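Local coordinates for protein soluble lytic murein transglycosylase (Pseudomonas aeruginosa, PDB 5OHU) that turns over cell-wall peptidoglycan as a lytic transglycosylase, cutting its glycan strands both exolytically and endolytically, at residues A457-S460 against I461-Q465; R434-R438 against D439-A443; D468-D471 against I472-M476. All blocks are in the same frame, centred on the assembly; numbering follows the deposited sequence.

Contact 1. Residues A457-S460 against I461-Q465; sequences AIRS and ISQAQ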
loop_
_atom_site.group_PDB
_atom_site.type_symbol
_atom_site.label_atom_id
_atom_site.label_comp_id
_atom_site.label_asym_id
_atom_site.label_seq_id
_atom_site.Cartn_x
_atom_site.Cartn_y
_atom_site.Cartn_z
ATOM N N ALA A 457 -0.245 17.802 -4.672
ATOM C CA ALA A 457 -1.526 18.411 -4.339
ATOM C C ALA A 457 -2.596 17.353 -4.096
ATOM O O ALA A 457 -3.334 17.425 -3.103
ATOM C CB ALA A 457 -1.949 19.368 -5.456
ATOM N N ILE A 458 -2.692 16.362 -4.991
ATOM C CA ILE A 458 -3.647 15.267 -4.814
ATOM C C ILE A 458 -3.367 14.519 -3.515
ATOM O O ILE A 458 -4.288 14.180 -2.760
ATOM C CB ILE A 458 -3.592 14.321 -6.032
ATOM C CG1 ILE A 458 -4.268 14.964 -7.255
ATOM C CG2 ILE A 458 -4.193 12.942 -5.688
ATOM C CD1 ILE A 458 -3.888 14.319 -8.582
ATOM N N ARG A 459 -2.088 14.249 -3.238
ATOM C CA ARG A 459 -1.711 13.543 -2.017
ATOM C C ARG A 459 -2.150 14.311 -0.768
ATOM O O ARG A 459 -2.730 13.733 0.157
ATOM C CB ARG A 459 -0.202 13.301 -2.027
ATOM C CG ARG A 459 0.344 12.470 -0.893
ATOM C CD ARG A 459 1.835 12.260 -1.103
ATOM N NE ARG A 459 2.514 11.790 0.099
ATOM C CZ ARG A 459 2.739 10.511 0.380
ATOM N NH1 ARG A 459 2.337 9.562 -0.458
ATOM N NH2 ARG A 459 3.368 10.181 1.501
ATOM N N SER A 460 -1.916 15.625 -0.739
ATOM C CA SER A 460 -2.265 16.408 0.444
ATOM C C SER A 460 -3.774 16.470 0.640
ATOM O O SER A 460 -4.281 16.226 1.740
ATOM C CB SER A 460 -1.693 17.821 0.335
ATOM O OG SER A 460 -0.285 17.803 0.398
ATOM N N ILE A 461 -4.505 16.820 -0.421
ATOM C CA ILE A 461 -5.949 16.978 -0.315
ATOM C C ILE A 461 -6.611 15.647 0.013
ATOM O O ILE A 461 -7.677 15.613 0.638
ATOM C CB ILE A 461 -6.514 17.596 -1.610
ATOM C CG1 ILE A 461 -7.921 18.126 -1.372
ATOM C CG2 ILE A 461 -6.532 16.595 -2.759
ATOM C CD1 ILE A 461 -7.970 19.621 -1.375
ATOM N N SER A 462 -5.989 14.534 -0.382
ATOM C CA SER A 462 -6.531 13.231 -0.014
ATOM C C SER A 462 -6.289 12.932 1.459
ATOM O O SER A 462 -7.177 12.405 2.138
ATOM C CB SER A 462 -5.936 12.142 -0.907
ATOM O OG SER A 462 -6.300 12.381 -2.258
ATOM N N GLN A 463 -5.101 13.264 1.976
ATOM C CA GLN A 463 -4.870 13.110 3.410
ATOM C C GLN A 463 -5.879 13.922 4.202
ATOM O O GLN A 463 -6.385 13.469 5.236
ATOM C CB GLN A 463 -3.451 13.540 3.787
ATOM C CG GLN A 463 -2.315 12.698 3.238
ATOM C CD GLN A 463 -0.948 13.297 3.575
ATOM O OE1 GLN A 463 -0.164 13.641 2.684
ATOM N NE2 GLN A 463 -0.667 13.436 4.867
ATOM N N ALA A 464 -6.190 15.127 3.724
ATOM C CA ALA A 464 -7.151 15.993 4.387
ATOM C C ALA A 464 -8.586 15.502 4.240
ATOM O O ALA A 464 -9.479 16.044 4.903
ATOM C CB ALA A 464 -7.032 17.406 3.830
ATOM N N GLN A 465 -8.825 14.504 3.384
ATOM C CA GLN A 465 -10.162 13.958 3.158
ATOM C C GLN A 465 -11.140 15.049 2.733
ATOM O O GLN A 465 -12.309 15.051 3.121
ATOM C CB GLN A 465 -10.670 13.212 4.394
ATOM C CG GLN A 465 -9.806 12.018 4.778
ATOM C CD GLN A 465 -10.592 10.917 5.449
ATOM O OE1 GLN A 465 -11.532 10.368 4.873
ATOM N NE2 GLN A 465 -10.210 10.583 6.674
#
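S462 grips the carbonyl of I458 twice. Its amide N gives the ordinary helical bond to I458 O, at 2.9 Å, while its hydroxyl adds a second, shorter one, S462 OG to I458 O at 2.7 Å. The two donors reach the oxygen from opposite faces of the carbonyl plane, the hydroxyl tilted 33° out of it, so both are accommodated on one acceptor. What makes this possible is the serine's chi1 of -62°, which sets OG beside its own backbone N and folds it back along the helix. The next two amides follow suit: Q463 N bonds to R459 O and A464 N to S460 O, each at 3.0 Å. The helix then stops: Q465 swings to a positive phi and its amide returns to S462 O, a Schellman motif that closes the C-terminal end.

On the outer side the extended R459 chain passes Q463, whose OE1 lies 3.8 Å from R459 CG; the guanidinium and amide planes stand 72° apart, and nothing stacks. On the inner side I461 turns its CG2 methyl back over the preceding turn, 3.3 Å from I458 O. Two polar ends look outside these residues: the charged end of R459 makes a cation-pi contact with the ring of Y430, and the S460 hydroxyl is hydrogen-bonded to Q444.

This is the C-terminal end of helix 454-463 and the two residues after it, within the part of the chain matching the TPR-related L domain family. I461 packs on A445 of helix 438-450 and A464 on L441 and I442 of the same helix, while A457 and I461 meet I472 of the short helix 470-473 and I458 reaches P475 just beyond it.

Contact 2. Residues R434-R438 against D439-A443; sequences RLFDR and DELIA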
loop_
_atom_site.group_PDB
_atom_site.type_symbol
_atom_site.label_atom_id
_atom_site.label_comp_id
_atom_site.label_asym_id
_atom_site.label_seq_id
_atom_site.Cartn_x
_atom_site.Cartn_y
_atom_site.Cartn_z
ATOM N N ARG A 434 3.487 14.952 7.088
ATOM C CA ARG A 434 3.264 13.934 8.111
ATOM C C ARG A 434 2.842 14.522 9.451
ATOM O O ARG A 434 2.406 13.772 10.329
ATOM C CB ARG A 434 4.517 13.061 8.286
ATOM C CG ARG A 434 4.742 12.074 7.134
ATOM C CD ARG A 434 6.148 12.125 6.621
ATOM N NE ARG A 434 7.033 11.139 7.245
ATOM C CZ ARG A 434 8.247 10.826 6.795
ATOM N NH1 ARG A 434 8.723 11.419 5.705
ATOM N NH2 ARG A 434 8.970 9.916 7.437
ATOM N N LEU A 435 2.958 15.832 9.642
ATOM C CA LEU A 435 2.514 16.446 10.883
ATOM C C LEU A 435 1.426 17.495 10.706
ATOM O O LEU A 435 0.857 17.933 11.711
ATOM C CB LEU A 435 3.701 17.083 11.623
ATOM C CG LEU A 435 4.884 16.162 11.941
ATOM C CD1 LEU A 435 6.060 16.979 12.451
ATOM C CD2 LEU A 435 4.499 15.078 12.945
ATOM N N PHE A 436 1.112 17.910 9.482
ATOM C CA PHE A 436 0.108 18.948 9.280
ATOM C C PHE A 436 -1.281 18.459 9.689
ATOM O O PHE A 436 -1.606 17.271 9.582
ATOM C CB PHE A 436 0.076 19.391 7.814
ATOM C CG PHE A 436 1.231 20.257 7.404
ATOM C CD1 PHE A 436 2.148 20.718 8.342
ATOM C CD2 PHE A 436 1.387 20.627 6.074
ATOM C CE1 PHE A 436 3.207 21.532 7.954
ATOM C CE2 PHE A 436 2.442 21.440 5.676
ATOM C CZ PHE A 436 3.355 21.893 6.618
ATOM N N ASP A 437 -2.114 19.392 10.156
ATOM C CA ASP A 437 -3.505 19.061 10.424
ATOM C C ASP A 437 -4.344 19.297 9.164
ATOM O O ASP A 437 -3.827 19.658 8.102
ATOM C CB ASP A 437 -4.035 19.828 11.645
ATOM C CG ASP A 437 -4.199 21.324 11.405
ATOM O OD1 ASP A 437 -3.931 21.812 10.293
ATOM O OD2 ASP A 437 -4.627 22.021 12.351
ATOM N N ARG A 438 -5.661 19.102 9.289
ATOM C CA ARG A 438 -6.532 19.064 8.116
ATOM C C ARG A 438 -6.501 20.381 7.352
ATOM O O ARG A 438 -6.319 20.395 6.130
ATOM C CB ARG A 438 -7.962 18.713 8.528
ATOM C CG ARG A 438 -8.880 18.396 7.344
ATOM C CD ARG A 438 -10.208 17.805 7.799
ATOM N NE ARG A 438 -11.050 17.414 6.671
ATOM C CZ ARG A 438 -11.943 18.212 6.094
ATOM N NH1 ARG A 438 -12.109 19.450 6.540
ATOM N NH2 ARG A 438 -12.668 17.777 5.071
ATOM N N ASP A 439 -6.678 21.502 8.059
ATOM C CA ASP A 439 -6.677 22.803 7.394
ATOM C C ASP A 439 -5.331 23.087 6.744
ATOM O O ASP A 439 -5.268 23.652 5.646
ATOM C CB ASP A 439 -7.020 23.909 8.391
ATOM C CG ASP A 439 -8.234 23.584 9.236
ATOM O OD1 ASP A 439 -8.255 22.498 9.859
ATOM O OD2 ASP A 439 -9.169 24.413 9.278
ATOM N N GLU A 440 -4.242 22.710 7.413
ATOM C CA GLU A 440 -2.917 22.936 6.856
ATOM C C GLU A 440 -2.694 22.070 5.624
ATOM O O GLU A 440 -2.177 22.541 4.603
ATOM C CB GLU A 440 -1.856 22.663 7.920
ATOM C CG GLU A 440 -1.807 23.714 9.023
ATOM C CD GLU A 440 -0.899 23.312 10.173
ATOM O OE1 GLU A 440 -0.872 22.112 10.534
ATOM O OE2 GLU A 440 -0.207 24.200 10.712
ATOM N N LEU A 441 -3.082 20.797 5.706
ATOM C CA LEU A 441 -3.011 19.917 4.547
ATOM C C LEU A 441 -3.735 20.517 3.349
ATOM O O LEU A 441 -3.250 20.434 2.215
ATOM C CB LEU A 441 -3.606 18.554 4.896
ATOM C CG LEU A 441 -2.785 17.671 5.826
ATOM C CD1 LEU A 441 -3.588 16.445 6.158
ATOM C CD2 LEU A 441 -1.457 17.288 5.180
ATOM N N ILE A 442 -4.901 21.124 3.588
ATOM C CA ILE A 442 -5.659 21.755 2.515
ATOM C C ILE A 442 -4.886 22.940 1.942
ATOM O O ILE A 442 -4.783 23.100 0.718
ATOM C CB ILE A 442 -7.057 22.164 3.024
ATOM C CG1 ILE A 442 -7.969 20.933 3.139
ATOM C CG2 ILE A 442 -7.681 23.201 2.116
ATOM C CD1 ILE A 442 -9.140 21.124 4.066
ATOM N N ALA A 443 -4.308 23.771 2.814
ATOM C CA ALA A 443 -3.487 24.879 2.338
ATOM C C ALA A 443 -2.296 24.379 1.527
ATOM O O ALA A 443 -1.975 24.940 0.471
ATOM C CB ALA A 443 -3.017 25.730 3.517
#
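D437 and E440 bond to each other reciprocally. D437 OD1 takes the amide of E440, N to OD1 3.0 Å, approached nearly along the C-O axis of the carboxylate. In return E440 OE1 receives the amide of D437, also at 3.0 Å and nearly straight (172° at the hydrogen), through the lone pair turned away from its other oxygen. A chi1 of 70° puts the D437 carboxylate between its own N and carbonyl carbon, and from there OD1 can face the first turn of the helix and meet the E440 amide. The backbone bonds follow on: L441 N to D437 O at 2.8 Å, then I442 N to R438 O.

Charge is the cost of this exchange. D437 OD1 and E440 OE1, both acceptors, come within 3.1 Å, their carboxylate planes 62° apart. The amide that each accepts, and the dipole of this helix end, would probably help both to stay ionised, though the closeness may raise the affinity of one for a proton.

Together the pair form a capping box, with D437 as N-cap of helix 438-450, where the loop after helix 422-433 turns into the next helix of the all-helical L domain region. The apolar contact is the companion hydrophobic staple: F436, just before the cap, meets L441, the fourth residue after it. L441 CD2 sits 3.7 Å from F436 CB and comes in at the ring edge, roughly in plane, while E440 CB comes obliquely to the same side chain.

Beyond the cap, the long R438 side chain carries its guanidinium past I442, whose CD1 lies off-centre over one face of it. R438 NE and NH2 make weak hydrogen bonds to A464 O and Q465 O. On helix 398-406, V400 touches both D439 and E440, and E440 also meets R403 and V404.

Contact 3. Residues D468-D471 against I472-M476; sequences DDLD and IRFPM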
loop_
_atom_site.group_PDB
_atom_site.type_symbol
_atom_site.label_atom_id
_atom_site.label_comp_id
_atom_site.label_asym_id
_atom_site.label_seq_id
_atom_site.Cartn_x
_atom_site.Cartn_y
_atom_site.Cartn_z
ATOM N N ASP A 468 -14.309 17.652 -2.193
ATOM C CA ASP A 468 -15.129 18.513 -3.038
ATOM C C ASP A 468 -14.322 19.401 -3.977
ATOM O O ASP A 468 -14.921 20.093 -4.808
ATOM C CB ASP A 468 -16.039 19.384 -2.172
ATOM C CG ASP A 468 -16.843 18.574 -1.184
ATOM O OD1 ASP A 468 -16.757 17.328 -1.228
ATOM O OD2 ASP A 468 -17.562 19.180 -0.363
ATOM N N ASP A 469 -12.995 19.408 -3.890
ATOM C CA ASP A 469 -12.190 20.231 -4.790
ATOM C C ASP A 469 -11.790 19.364 -5.974
ATOM O O ASP A 469 -10.803 18.625 -5.920
ATOM C CB ASP A 469 -10.971 20.815 -4.086
ATOM C CG ASP A 469 -10.285 21.897 -4.910
ATOM O OD1 ASP A 469 -10.261 21.780 -6.155
ATOM O OD2 ASP A 469 -9.765 22.866 -4.311
ATOM N N LEU A 470 -12.550 19.476 -7.057
ATOM C CA LEU A 470 -12.340 18.657 -8.237
ATOM C C LEU A 470 -11.330 19.256 -9.203
ATOM O O LEU A 470 -10.895 18.566 -10.130
ATOM C CB LEU A 470 -13.680 18.423 -8.931
ATOM C CG LEU A 470 -14.719 17.711 -8.051
ATOM C CD1 LEU A 470 -15.951 17.340 -8.888
ATOM C CD2 LEU A 470 -14.129 16.438 -7.435
ATOM N N ASP A 471 -10.948 20.519 -9.012
ATOM C CA ASP A 471 -9.833 21.062 -9.774
ATOM C C ASP A 471 -8.521 20.431 -9.320
ATOM O O ASP A 471 -7.718 19.977 -10.144
ATOM C CB ASP A 471 -9.794 22.585 -9.639
ATOM C CG ASP A 471 -10.866 23.277 -10.485
ATOM O OD1 ASP A 471 -11.833 22.597 -10.902
ATOM O OD2 ASP A 471 -10.743 24.497 -10.730
ATOM N N ILE A 472 -8.303 20.360 -8.008
ATOM C CA ILE A 472 -7.065 19.768 -7.518
ATOM C C ILE A 472 -7.084 18.262 -7.712
ATOM O O ILE A 472 -6.096 17.674 -8.153
ATOM C CB ILE A 472 -6.824 20.142 -6.045
ATOM C CG1 ILE A 472 -6.561 21.644 -5.908
ATOM C CG2 ILE A 472 -5.644 19.349 -5.490
ATOM C CD1 ILE A 472 -6.015 22.028 -4.556
ATOM N N ARG A 473 -8.210 17.612 -7.411
ATOM C CA ARG A 473 -8.238 16.158 -7.475
ATOM C C ARG A 473 -8.189 15.634 -8.904
ATOM O O ARG A 473 -7.844 14.463 -9.103
ATOM C CB ARG A 473 -9.480 15.614 -6.762
ATOM C CG ARG A 473 -9.417 15.689 -5.224
ATOM C CD ARG A 473 -10.638 15.025 -4.576
ATOM N NE ARG A 473 -10.695 13.592 -4.871
ATOM C CZ ARG A 473 -11.816 12.919 -5.100
ATOM N NH1 ARG A 473 -12.979 13.553 -5.078
ATOM N NH2 ARG A 473 -11.771 11.612 -5.369
ATOM N N PHE A 474 -8.514 16.458 -9.900
ATOM C CA PHE A 474 -8.629 16.003 -11.286
ATOM C C PHE A 474 -7.977 17.009 -12.233
ATOM O O PHE A 474 -8.644 17.778 -12.927
ATOM C CB PHE A 474 -10.095 15.718 -11.621
ATOM C CG PHE A 474 -10.656 14.627 -10.767
ATOM C CD1 PHE A 474 -10.235 13.321 -10.962
ATOM C CD2 PHE A 474 -11.491 14.905 -9.696
ATOM C CE1 PHE A 474 -10.683 12.294 -10.149
ATOM C CE2 PHE A 474 -11.954 13.870 -8.871
ATOM C CZ PHE A 474 -11.540 12.569 -9.098
ATOM N N PRO A 475 -6.651 16.993 -12.295
ATOM C CA PRO A 475 -5.951 17.914 -13.193
ATOM C C PRO A 475 -6.257 17.634 -14.659
ATOM O O PRO A 475 -6.623 16.519 -15.051
ATOM C CB PRO A 475 -4.469 17.655 -12.884
ATOM C CG PRO A 475 -4.429 16.403 -12.067
ATOM C CD PRO A 475 -5.738 16.283 -11.386
ATOM N N MET A 476 -6.061 18.673 -15.486
ATOM C CA MET A 476 -6.360 18.618 -16.915
ATOM C C MET A 476 -5.134 18.879 -17.777
ATOM O O MET A 476 -5.278 19.332 -18.917
ATOM C CB MET A 476 -7.452 19.626 -17.267
ATOM C CG MET A 476 -8.763 19.403 -16.544
ATOM S SD MET A 476 -9.704 18.087 -17.326
ATOM C CE MET A 476 -10.177 18.865 -18.866
#
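D469 holds I472 through a chi1 of -168°, which sends its carboxylate away from its own amide and forward to the start of the helical turn. There D469 OD1 accepts from I472 N at 3.0 Å. The donor arrives from above the carboxylate plane, 49° out of it, although the bond itself is nearly straight. The carboxylate also crosses the isoleucine side chain at a slant, with D469 OD2 3.8 Å from I472 CG1. A bend at chi3 of 63° folds R473 back, bringing its guanidinium beside L470 and F474: NH1 is 3.9 Å from L470 CD2, and F474 CE2 sits over the centre of the guanidinium face. R473 NH1 donates a hydrogen bond to W467 O.

D469 is thus the N-cap of 470-473, a single weakly bonded turn that carries the chain from helix 454-463 toward helix 479-488 and the lysozyme-like SLT region. Only two backbone bonds tie the turn across these residues. R473 N to D469 O, 3.2 Å, is sound; F474 N to L470 O, also 3.2 Å, is weak because it is strongly bent.

Apolar contact joins L470 to F474. The two run side by side and point the same way, so that L470 CD2 meets the edge of the ring in its plane, 3.7 Å from F474 CE2. Both pack on I620 of helix 605-624, where F474 also makes an edge-to-face contact with Y621. I472 packs instead against A445 and Y449 of helix 438-450 and A457 of helix 454-463. D471 turns its OD1 to a salt bridge with K624 and a hydrogen bond with N391.

Contacts 1 and 3 are largely buried, whereas contact 2 keeps several exposed residues. Contact 2 starts helix 438-450, contact 1 ends the next helix, and contact 3 forms the short turn that follows. Chemistry tracks these places: carboxylates accept backbone amides at both helix starts, reciprocally in contact 2 but from one side in contact 3, while a serine hydroxyl doubles a carbonyl bond near the helix end in contact 1. Contact 1 sits between the others. A464 CB packs on I442 CG1, and I458 CG1 lies against the I472 carbonyl oxygen, whereas contacts 2 and 3 do not touch, their nearest atoms being about 6 Å apart.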